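PDB 3AFO: NADH kinase POS5, mitochondrial from Saccharomyces cerevisiae, which phosphorylates NADH and, with a twofold lower preference, NAD(+) using ATP, and is a key source of the cellular reductant NADPH. Local coordinates for residues F7-V13 against P100-G106; E61-L66 against H161-F165; R180-K186 against E316-E322. All coordinates share one frame. Where two conformers were deposited one is given. Numbering follows the deposited sequence.

Contact 1. Residues F7-V13 against P100-G106; sequences FVKIKPV and PHILYTG
Strands 8-12 and 101-105 run parallel and in register, Val8 beside His101 through Pro12 beside Thr105, their axes 4.6 Å apart and crossing at -31°. Six backbone hydrogen bonds join them in the staggered ladder of parallel strands: His101 N donates to Phe7 O (2.7 Å), Lys9 N to His101 O (2.9 Å) and, at the far end, Val13 N to Thr105 O (2.8 Å). On one face Val8 CG1 (t) meets Leu103 CD1 (m, t) at 3.9 Å. Ile10 CG2 (m, t) reaches Thr105 CG2, 3.5 Å away, where the side chains diverge. On the other face, Lys11 (m, then t throughout) extends until NZ is 3.7 Å from Ile102 CD1 (m, t), while Lys11 CB lies 3.7 Å from Tyr104 CD1 (m); one water weakly bridges Lys11 NZ and Tyr104 OH, 3.3 Å from each. Val13 (p) sets CB 4.1 Å from Tyr104 CB. The Val8, Ile10 and Leu103 face packs on helix 79-86, His101 ND1 hydrogen-bonds His67 of helix 53-69, and Tyr104's backbone hydrogen-bonds Val75 of strand 74-76 and Val77 just after it.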
loop_
_atom_site.group_PDB
_atom_site.type_symbol
_atom_site.label_atom_id
_atom_site.label_comp_id
_atom_site.label_asym_id
_atom_site.label_seq_id
_atom_site.Cartn_x
_atom_site.Cartn_y
_atom_site.Cartn_z
ATOM N N PHE A 7 -45.550 -33.272 16.347
ATOM C CA PHE A 7 -44.320 -33.669 17.046
ATOM C C PHE A 7 -43.505 -32.458 17.532
ATOM O O PHE A 7 -42.444 -32.605 18.145
ATOM C CB PHE A 7 -43.456 -34.568 16.153
ATOM C CG PHE A 7 -44.101 -35.888 15.796
ATOM C CD1 PHE A 7 -44.984 -36.521 16.680
ATOM C CD2 PHE A 7 -43.809 -36.509 14.586
ATOM C CE1 PHE A 7 -45.575 -37.744 16.353
ATOM C CE2 PHE A 7 -44.385 -37.735 14.253
ATOM C CZ PHE A 7 -45.272 -38.351 15.136
ATOM N N VAL A 8 -44.008 -31.265 17.231
ATOM C CA VAL A 8 -43.388 -30.016 17.654
ATOM C C VAL A 8 -44.438 -29.104 18.280
ATOM O O VAL A 8 -45.500 -28.883 17.699
ATOM C CB VAL A 8 -42.725 -29.269 16.452
ATOM C CG1 VAL A 8 -42.345 -27.824 16.826
ATOM C CG2 VAL A 8 -41.506 -30.025 15.958
ATOM N N LYS A 9 -44.144 -28.596 19.472
ATOM C CA LYS A 9 -44.951 -27.540 20.075
ATOM C C LYS A 9 -44.117 -26.272 20.182
ATOM O O LYS A 9 -42.974 -26.308 20.640
ATOM C CB LYS A 9 -45.465 -27.954 21.459
ATOM C CG LYS A 9 -46.627 -28.938 21.426
ATOM C CD LYS A 9 -47.181 -29.185 22.827
ATOM C CE LYS A 9 -47.572 -27.884 23.513
ATOM N NZ LYS A 9 -47.865 -28.110 24.957
ATOM N N ILE A 10 -44.693 -25.160 19.743
ATOM C CA ILE A 10 -44.041 -23.852 19.835
ATOM C C ILE A 10 -44.589 -23.132 21.072
ATOM O O ILE A 10 -45.790 -22.874 21.143
ATOM C CB ILE A 10 -44.276 -23.006 18.560
ATOM C CG1 ILE A 10 -43.692 -23.711 17.326
ATOM C CG2 ILE A 10 -43.672 -21.610 18.722
ATOM C CD1 ILE A 10 -44.129 -23.101 15.985
ATOM N N LYS A 11 -43.707 -22.824 22.026
ATOM C CA LYS A 11 -44.089 -22.206 23.312
ATOM C C LYS A 11 -43.469 -20.812 23.520
ATOM O O LYS A 11 -42.360 -20.549 23.035
ATOM C CB LYS A 11 -43.691 -23.116 24.479
ATOM C CG LYS A 11 -44.567 -24.354 24.629
ATOM C CD LYS A 11 -44.256 -25.101 25.906
ATOM C CE LYS A 11 -44.962 -26.444 25.943
ATOM N NZ LYS A 11 -44.659 -27.170 27.215
ATOM N N PRO A 12 -44.180 -19.919 24.248
ATOM C CA PRO A 12 -43.638 -18.583 24.554
ATOM C C PRO A 12 -42.321 -18.680 25.309
ATOM O O PRO A 12 -42.231 -19.416 26.294
ATOM C CB PRO A 12 -44.715 -17.968 25.454
ATOM C CG PRO A 12 -45.983 -18.686 25.049
ATOM C CD PRO A 12 -45.546 -20.090 24.788
ATOM N N VAL A 13 -41.306 -17.951 24.850
ATOM C CA VAL A 13 -40.007 -17.967 25.521
ATOM C C VAL A 13 -40.069 -17.356 26.933
ATOM O O VAL A 13 -39.239 -17.672 27.791
ATOM C CB VAL A 13 -38.874 -17.336 24.646
ATOM C CG1 VAL A 13 -39.089 -15.844 24.451
ATOM C CG2 VAL A 13 -37.511 -17.631 25.240
ATOM N N PRO A 100 -43.571 -33.985 22.547
ATOM C CA PRO A 100 -43.117 -33.339 21.315
ATOM C C PRO A 100 -41.849 -32.505 21.540
ATOM O O PRO A 100 -41.548 -32.117 22.679
ATOM C CB PRO A 100 -44.289 -32.424 20.943
ATOM C CG PRO A 100 -44.960 -32.123 22.230
ATOM C CD PRO A 100 -44.796 -33.357 23.078
ATOM N N HIS A 101 -41.104 -32.257 20.462
ATOM C CA HIS A 101 -40.006 -31.303 20.505
ATOM C C HIS A 101 -40.591 -29.947 20.850
ATOM O O HIS A 101 -41.531 -29.496 20.209
ATOM C CB HIS A 101 -39.298 -31.243 19.148
ATOM C CG HIS A 101 -38.575 -32.504 18.797
ATOM N ND1 HIS A 101 -37.291 -32.764 19.218
ATOM C CD2 HIS A 101 -38.964 -33.586 18.081
ATOM C CE1 HIS A 101 -36.915 -33.951 18.773
ATOM N NE2 HIS A 101 -37.915 -34.472 18.085
ATOM N N ILE A 102 -40.046 -29.304 21.872
ATOM C CA ILE A 102 -40.507 -27.973 22.245
ATOM C C ILE A 102 -39.515 -26.918 21.754
ATOM O O ILE A 102 -38.322 -27.036 21.980
ATOM C CB ILE A 102 -40.729 -27.834 23.771
ATOM C CG1 ILE A 102 -41.729 -28.892 24.264
ATOM C CG2 ILE A 102 -41.218 -26.426 24.099
ATOM C CD1 ILE A 102 -41.766 -29.066 25.778
ATOM N N LEU A 103 -40.034 -25.917 21.057
ATOM C CA LEU A 103 -39.255 -24.788 20.585
ATOM C C LEU A 103 -39.821 -23.549 21.241
ATOM O O LEU A 103 -40.988 -23.220 21.036
ATOM C CB LEU A 103 -39.381 -24.641 19.063
ATOM C CG LEU A 103 -38.966 -25.840 18.197
ATOM C CD1 LEU A 103 -39.169 -25.501 16.724
ATOM C CD2 LEU A 103 -37.519 -26.267 18.476
ATOM N N TYR A 104 -38.998 -22.862 22.022
ATOM C CA TYR A 104 -39.413 -21.597 22.630
ATOM C C TYR A 104 -39.076 -20.424 21.722
ATOM O O TYR A 104 -37.998 -20.382 21.118
ATOM C CB TYR A 104 -38.776 -21.429 24.004
ATOM C CG TYR A 104 -39.169 -22.534 24.954
ATOM C CD1 TYR A 104 -40.320 -22.426 25.741
ATOM C CD2 TYR A 104 -38.404 -23.686 25.059
ATOM C CE1 TYR A 104 -40.698 -23.445 26.599
ATOM C CE2 TYR A 104 -38.770 -24.707 25.913
ATOM C CZ TYR A 104 -39.919 -24.576 26.679
ATOM O OH TYR A 104 -40.268 -25.597 27.524
ATOM N N THR A 105 -40.009 -19.486 21.615
ATOM C CA THR A 105 -39.840 -18.325 20.766
ATOM C C THR A 105 -40.618 -17.112 21.277
ATOM O O THR A 105 -41.506 -17.237 22.128
ATOM C CB THR A 105 -40.252 -18.629 19.306
ATOM O OG1 THR A 105 -39.708 -17.622 18.456
ATOM C CG2 THR A 105 -41.778 -18.659 19.136
ATOM N N GLY A 106 -40.276 -15.944 20.743
ATOM C CA GLY A 106 -40.984 -14.703 21.038
ATOM C C GLY A 106 -40.232 -13.511 20.467
ATOM O O GLY A 106 -39.323 -13.688 19.656
HETATM O O HOH W 1 -43.183 -24.753 28.919
#

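Contact 2. Residues E61-L66 against H161-F165; sequences EFITHL and HKKVF
An aromatic cluster of Phe62, His65, His161 and Phe165 joins two helices of the N-terminal alpha/beta domain: helix 53-69, packed on strands 43-48 and 74-76 of the parallel sheet, and helix 161-169, packed on strand 142-146. The helical segments 61-66 and 161-165 have axes 11.3 Å apart, crossing at -53°; rings fill the wide spacing, and the nearest CA pairs are Phe62-His161 (7.5 Å) and His65-Lys162 (7.7 Å). Glu61, extended (t, t), brings OE2 to 3.6 Å from His161 CE1 at the imidazole edge. Phe62 (t, chi2 62°) follows: its CD1 lies 3.6 Å from His161 CD2, and its edge faces the Phe165 ring (t, chi2 81°) in an offset edge-to-face pair, centroids 5.7 Å apart and planes at 84°. Next, His65 (t, chi2 65°) receives the edge of His161 (p, chi2 -93°) on its face, centroids 5.6 Å apart, and Lys162 CG makes a CH-pi contact 3.7 Å from the His65 centroid. A water 2.6 Å from His65 NE2 donates to Lys162 O at 2.7 Å. His161 ND1 is hydrogen-bonded to Phe158 O, and their rings stack. Finally, Leu66 (m, t) lays CD2 over the Phe165 face, 3.7 Å from its centroid.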
loop_
_atom_site.group_PDB
_atom_site.type_symbol
_atom_site.label_atom_id
_atom_site.label_comp_id
_atom_site.label_asym_id
_atom_site.label_seq_id
_atom_site.Cartn_x
_atom_site.Cartn_y
_atom_site.Cartn_z
ATOM N N GLU A 61 -30.852 -30.960 13.312
ATOM C CA GLU A 61 -29.953 -31.983 13.843
ATOM C C GLU A 61 -29.371 -31.587 15.207
ATOM O O GLU A 61 -29.207 -32.434 16.101
ATOM C CB GLU A 61 -28.843 -32.269 12.825
ATOM C CG GLU A 61 -27.917 -33.422 13.171
ATOM C CD GLU A 61 -26.782 -33.596 12.156
ATOM O OE1 GLU A 61 -26.909 -33.121 11.006
ATOM O OE2 GLU A 61 -25.755 -34.212 12.513
ATOM N N PHE A 62 -29.063 -30.304 15.377
ATOM C CA PHE A 62 -28.505 -29.849 16.637
ATOM C C PHE A 62 -29.548 -29.898 17.758
ATOM O O PHE A 62 -29.271 -30.391 18.845
ATOM C CB PHE A 62 -27.918 -28.439 16.498
ATOM C CG PHE A 62 -27.167 -27.982 17.705
ATOM C CD1 PHE A 62 -26.039 -28.668 18.136
ATOM C CD2 PHE A 62 -27.576 -26.856 18.407
ATOM C CE1 PHE A 62 -25.320 -28.240 19.274
ATOM C CE2 PHE A 62 -26.869 -26.426 19.533
ATOM C CZ PHE A 62 -25.744 -27.124 19.966
ATOM N N ILE A 63 -30.740 -29.389 17.467
ATOM C CA ILE A 63 -31.863 -29.368 18.404
ATOM C C ILE A 63 -32.290 -30.784 18.814
ATOM O O ILE A 63 -32.598 -31.031 19.987
ATOM C CB ILE A 63 -33.057 -28.597 17.801
ATOM C CG1 ILE A 63 -32.697 -27.113 17.642
ATOM C CG2 ILE A 63 -34.321 -28.768 18.664
ATOM C CD1 ILE A 63 -33.695 -26.297 16.850
ATOM N N THR A 64 -32.305 -31.697 17.841
ATOM C CA THR A 64 -32.560 -33.126 18.085
ATOM C C THR A 64 -31.550 -33.681 19.098
ATOM O O THR A 64 -31.937 -34.304 20.096
ATOM C CB THR A 64 -32.593 -33.933 16.751
ATOM O OG1 THR A 64 -33.684 -33.469 15.948
ATOM C CG2 THR A 64 -32.771 -35.448 16.982
ATOM N N HIS A 65 -30.266 -33.407 18.871
ATOM C CA HIS A 65 -29.221 -33.796 19.809
ATOM C C HIS A 65 -29.418 -33.233 21.228
ATOM O O HIS A 65 -29.263 -33.960 22.207
ATOM C CB HIS A 65 -27.836 -33.416 19.269
ATOM C CG HIS A 65 -26.731 -33.617 20.256
ATOM N ND1 HIS A 65 -26.373 -34.861 20.731
ATOM C CD2 HIS A 65 -25.895 -32.732 20.850
ATOM C CE1 HIS A 65 -25.369 -34.732 21.581
ATOM N NE2 HIS A 65 -25.058 -33.451 21.667
ATOM N N LEU A 66 -29.740 -31.948 21.339
ATOM C CA LEU A 66 -29.971 -31.334 22.649
ATOM C C LEU A 66 -31.144 -32.001 23.375
ATOM O O LEU A 66 -31.057 -32.323 24.564
ATOM C CB LEU A 66 -30.217 -29.825 22.512
ATOM C CG LEU A 66 -29.069 -29.013 21.888
ATOM C CD1 LEU A 66 -29.450 -27.553 21.751
ATOM C CD2 LEU A 66 -27.783 -29.185 22.710
ATOM N N HIS A 161 -20.081 -30.859 16.568
ATOM C CA HIS A 161 -21.037 -30.220 17.499
ATOM C C HIS A 161 -21.301 -30.942 18.829
ATOM O O HIS A 161 -21.441 -30.277 19.859
ATOM C CB HIS A 161 -22.353 -29.840 16.805
ATOM C CG HIS A 161 -23.238 -31.006 16.480
ATOM N ND1 HIS A 161 -23.201 -31.656 15.263
ATOM C CD2 HIS A 161 -24.209 -31.618 17.204
ATOM C CE1 HIS A 161 -24.098 -32.627 15.258
ATOM N NE2 HIS A 161 -24.719 -32.629 16.426
ATOM N N LYS A 162 -21.346 -32.277 18.820
ATOM C CA LYS A 162 -21.580 -33.037 20.064
ATOM C C LYS A 162 -20.445 -32.849 21.073
ATOM O O LYS A 162 -20.694 -32.497 22.227
ATOM C CB LYS A 162 -21.804 -34.535 19.795
ATOM C CG LYS A 162 -23.007 -34.837 18.909
ATOM C CD LYS A 162 -23.547 -36.255 19.141
ATOM C CE LYS A 162 -22.766 -37.313 18.387
ATOM N NZ LYS A 162 -23.512 -38.621 18.377
ATOM N N LYS A 163 -19.213 -33.071 20.616
ATOM C CA LYS A 163 -18.020 -32.960 21.455
ATOM C C LYS A 163 -17.758 -31.535 21.963
ATOM O O LYS A 163 -17.337 -31.348 23.106
ATOM C CB LYS A 163 -16.804 -33.498 20.702
ATOM C CG LYS A 163 -16.984 -33.526 19.185
ATOM C CD LYS A 163 -18.080 -34.509 18.769
ATOM C CE LYS A 163 -17.800 -35.896 19.346
ATOM N NZ LYS A 163 -18.955 -36.823 19.240
ATOM N N VAL A 164 -18.019 -30.540 21.114
ATOM C CA VAL A 164 -17.817 -29.130 21.475
ATOM C C VAL A 164 -18.872 -28.672 22.479
ATOM O O VAL A 164 -18.524 -28.106 23.516
ATOM C CB VAL A 164 -17.777 -28.201 20.227
ATOM C CG1 VAL A 164 -17.720 -26.732 20.640
ATOM C CG2 VAL A 164 -16.576 -28.547 19.337
ATOM N N PHE A 165 -20.145 -28.941 22.186
ATOM C CA PHE A 165 -21.222 -28.601 23.125
ATOM C C PHE A 165 -21.028 -29.254 24.506
ATOM O O PHE A 165 -21.263 -28.608 25.537
ATOM C CB PHE A 165 -22.622 -28.886 22.558
ATOM C CG PHE A 165 -23.732 -28.392 23.448
ATOM C CD1 PHE A 165 -24.109 -27.052 23.432
ATOM C CD2 PHE A 165 -24.372 -29.260 24.337
ATOM C CE1 PHE A 165 -25.101 -26.585 24.276
ATOM C CE2 PHE A 165 -25.368 -28.800 25.185
ATOM C CZ PHE A 165 -25.744 -27.465 25.155
HETATM O O HOH W 2 -23.104 -32.875 23.336
#

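Contact 3. Residues R180-K186 against E316-E322; sequences RLECHLK and EIYVINE
Strands 181-186 and 316-321 run antiparallel, their axes 4.5 Å apart with N-to-C directions at 159°. Glu182-Ile320, His184-Tyr318 and Lys186-Glu316 are hydrogen-bonded pairs. Glu182 N donates to Ile320 O at 2.7 Å, and Ile320 N to Glu182 O at 3.1 Å. His184 N lies 2.7 Å from Tyr318 O, and Tyr318 N 2.8 Å from His184 O; Lys186 N lies 2.8 Å from Glu316 O, and Glu316 N 3.0 Å from Lys186 O. Cys183-Val319 and Leu185-Ile317 are the non-hydrogen-bonded pairs between them, with Leu181-Asn321 a third at the end of the ladder. Glu322 N extends the ladder to Arg180 O at 2.9 Å. There Arg180 (m, t, m) and Glu322 (t, t) form a salt bridge, Arg180 NH2 to Glu322 OE2 2.8 Å. A weak hydrogen bond runs from Arg180 NE to Glu322 OE1, 3.2 Å; a water joins Arg180 N to Glu322 OE1. Cys183 SG (t) and Leu185 CD1 (t, p) lie 3.9 and 3.8 Å from Ile317 CG2 on the buried face, which packs on strand 201-205. On the other face, His184 and Tyr318, both m, meet at CB-CB, 3.8 Å. Lys186 NZ and Glu316 OE1 form a long ion pair, 3.8 Å, while Glu316 OE2 takes a salt bridge from Arg283. With strands 194-198 and 282-286 flanking it, this pair lies inside one antiparallel sheet of the beta sandwich that marks the C-terminal domain of NAD kinases.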
loop_
_atom_site.group_PDB
_atom_site.type_symbol
_atom_site.label_atom_id
_atom_site.label_comp_id
_atom_site.label_asym_id
_atom_site.label_seq_id
_atom_site.Cartn_x
_atom_site.Cartn_y
_atom_site.Cartn_z
ATOM N N ARG A 180 -16.451 -4.367 21.817
ATOM C CA ARG A 180 -17.501 -3.790 20.983
ATOM C C ARG A 180 -17.331 -2.278 20.887
ATOM O O ARG A 180 -16.916 -1.631 21.859
ATOM C CB ARG A 180 -18.878 -4.057 21.595
ATOM C CG ARG A 180 -19.412 -5.468 21.430
ATOM C CD ARG A 180 -20.906 -5.526 21.777
ATOM N NE ARG A 180 -21.147 -5.306 23.204
ATOM C CZ ARG A 180 -22.351 -5.276 23.778
ATOM N NH1 ARG A 180 -23.451 -5.464 23.051
ATOM N NH2 ARG A 180 -22.458 -5.064 25.088
ATOM N N LEU A 181 -17.673 -1.729 19.721
ATOM C CA LEU A 181 -17.782 -0.285 19.531
ATOM C C LEU A 181 -19.238 0.176 19.676
ATOM O O LEU A 181 -20.182 -0.601 19.478
ATOM C CB LEU A 181 -17.254 0.135 18.157
ATOM C CG LEU A 181 -15.768 -0.027 17.822
ATOM C CD1 LEU A 181 -15.500 0.433 16.392
ATOM C CD2 LEU A 181 -14.889 0.736 18.791
ATOM N N GLU A 182 -19.399 1.445 20.028
ATOM C CA GLU A 182 -20.701 2.094 20.047
ATOM C C GLU A 182 -20.706 3.205 19.025
ATOM O O GLU A 182 -19.787 4.025 18.992
ATOM C CB GLU A 182 -20.991 2.685 21.423
ATOM C CG GLU A 182 -21.315 1.679 22.487
ATOM C CD GLU A 182 -21.774 2.348 23.781
ATOM O OE1 GLU A 182 -22.011 3.578 23.788
ATOM O OE2 GLU A 182 -21.886 1.639 24.792
ATOM N N CYS A 183 -21.724 3.213 18.174
ATOM C CA CYS A 183 -21.955 4.315 17.252
ATOM C C CYS A 183 -23.143 5.137 17.754
ATOM O O CYS A 183 -24.237 4.600 17.949
ATOM C CB CYS A 183 -22.235 3.785 15.844
ATOM S SG CYS A 183 -22.645 5.044 14.631
ATOM N N HIS A 184 -22.917 6.428 17.974
ATOM C CA HIS A 184 -23.980 7.361 18.356
ATOM C C HIS A 184 -24.268 8.270 17.168
ATOM O O HIS A 184 -23.427 9.091 16.794
ATOM C CB HIS A 184 -23.544 8.202 19.560
ATOM C CG HIS A 184 -23.382 7.418 20.825
ATOM N ND1 HIS A 184 -22.516 6.350 20.939
ATOM C CD2 HIS A 184 -23.967 7.555 22.036
ATOM C CE1 HIS A 184 -22.586 5.857 22.161
ATOM N NE2 HIS A 184 -23.454 6.575 22.848
ATOM N N LEU A 185 -25.433 8.106 16.549
ATOM C CA LEU A 185 -25.824 8.976 15.441
ATOM C C LEU A 185 -26.627 10.173 15.937
ATOM O O LEU A 185 -27.666 10.008 16.580
ATOM C CB LEU A 185 -26.600 8.200 14.373
ATOM C CG LEU A 185 -27.251 9.009 13.239
ATOM C CD1 LEU A 185 -26.212 9.663 12.333
ATOM C CD2 LEU A 185 -28.185 8.143 12.409
ATOM N N LYS A 186 -26.126 11.370 15.639
ATOM C CA LYS A 186 -26.799 12.622 15.967
ATOM C C LYS A 186 -27.177 13.329 14.677
ATOM O O LYS A 186 -26.314 13.901 14.002
ATOM C CB LYS A 186 -25.878 13.519 16.792
ATOM C CG LYS A 186 -26.468 14.879 17.165
ATOM C CD LYS A 186 -25.355 15.841 17.569
ATOM C CE LYS A 186 -25.884 17.210 17.964
ATOM N NZ LYS A 186 -24.932 18.289 17.544
ATOM N N GLU A 316 -23.837 13.841 12.305
ATOM C CA GLU A 316 -22.568 13.376 12.880
ATOM C C GLU A 316 -22.740 12.010 13.486
ATOM O O GLU A 316 -23.819 11.689 14.020
ATOM C CB GLU A 316 -22.085 14.273 14.017
ATOM C CG GLU A 316 -21.965 15.744 13.739
ATOM C CD GLU A 316 -21.741 16.512 15.028
ATOM O OE1 GLU A 316 -22.243 16.063 16.078
ATOM O OE2 GLU A 316 -21.069 17.560 15.005
ATOM N N ILE A 317 -21.673 11.216 13.438
ATOM C CA ILE A 317 -21.577 10.030 14.277
ATOM C C ILE A 317 -20.482 10.205 15.321
ATOM O O ILE A 317 -19.452 10.815 15.045
ATOM C CB ILE A 317 -21.373 8.704 13.465
ATOM C CG1 ILE A 317 -20.126 8.770 12.561
ATOM C CG2 ILE A 317 -22.630 8.383 12.635
ATOM C CD1 ILE A 317 -19.719 7.397 11.964
ATOM N N TYR A 318 -20.740 9.684 16.522
ATOM C CA TYR A 318 -19.764 9.605 17.601
ATOM C C TYR A 318 -19.447 8.136 17.812
ATOM O O TYR A 318 -20.356 7.306 17.905
ATOM C CB TYR A 318 -20.324 10.183 18.902
ATOM C CG TYR A 318 -20.608 11.659 18.863
ATOM C CD1 TYR A 318 -19.782 12.567 19.528
ATOM C CD2 TYR A 318 -21.711 12.155 18.160
ATOM C CE1 TYR A 318 -20.053 13.943 19.491
ATOM C CE2 TYR A 318 -21.992 13.520 18.125
ATOM C CZ TYR A 318 -21.163 14.403 18.790
ATOM O OH TYR A 318 -21.446 15.745 18.724
ATOM N N VAL A 319 -18.162 7.803 17.859
ATOM C CA VAL A 319 -17.759 6.412 17.990
ATOM C C VAL A 319 -16.808 6.255 19.156
ATOM O O VAL A 319 -15.793 6.959 19.249
ATOM C CB VAL A 319 -17.135 5.857 16.679
ATOM C CG1 VAL A 319 -16.624 4.441 16.892
ATOM C CG2 VAL A 319 -18.158 5.867 15.542
ATOM N N ILE A 320 -17.155 5.339 20.053
ATOM C CA ILE A 320 -16.355 5.049 21.229
ATOM C C ILE A 320 -16.369 3.541 21.452
ATOM O O ILE A 320 -17.237 2.830 20.940
ATOM C CB ILE A 320 -16.909 5.751 22.534
ATOM C CG1 ILE A 320 -18.396 5.419 22.777
ATOM C CG2 ILE A 320 -16.675 7.267 22.514
ATOM C CD1 ILE A 320 -18.895 5.723 24.228
ATOM N N ASN A 321 -15.405 3.059 22.230
ATOM C CA ASN A 321 -15.432 1.701 22.736
ATOM C C ASN A 321 -16.507 1.597 23.814
ATOM O O ASN A 321 -16.799 2.585 24.497
ATOM C CB ASN A 321 -14.070 1.353 23.340
ATOM C CG ASN A 321 -13.844 -0.136 23.444
ATOM O OD1 ASN A 321 -13.431 -0.642 24.488
ATOM N ND2 ASN A 321 -14.117 -0.849 22.361
ATOM N N GLU A 322 -17.102 0.413 23.950
ATOM C CA GLU A 322 -18.087 0.135 25.003
ATOM C C GLU A 322 -17.599 0.559 26.405
ATOM O O GLU A 322 -18.339 1.184 27.184
ATOM C CB GLU A 322 -18.427 -1.351 24.988
ATOM C CG GLU A 322 -19.672 -1.710 25.753
ATOM C CD GLU A 322 -19.827 -3.202 25.936
ATOM O OE1 GLU A 322 -19.091 -3.970 25.267
ATOM O OE2 GLU A 322 -20.692 -3.602 26.750
HETATM O O HOH W 3 -16.470 -4.216 24.804
#

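Overall arrangement
From the N terminus, strand 8-12 pairs with strand 101-105 in contact 1, closing a long loop that includes helix 53-69. Contact 2 starts within that loop, at residues 61-66, and reaches past it to helix 161-169, so the two cross along the chain. They also touch in space, Leu103 CD2 lying 4.1 Å from Ile63 CG2: contact 2 joins two helices of the alpha/beta domain, and contact 1 packs the strand pair against the first of them. After helix 161-169 the chain enters strand 174-186; contact 3 then closes the last loop, in series, by pairing it with strand 316-321 within the beta sandwich. Its centre is about 37 Å from the centre of each of the others, across the chain's centre.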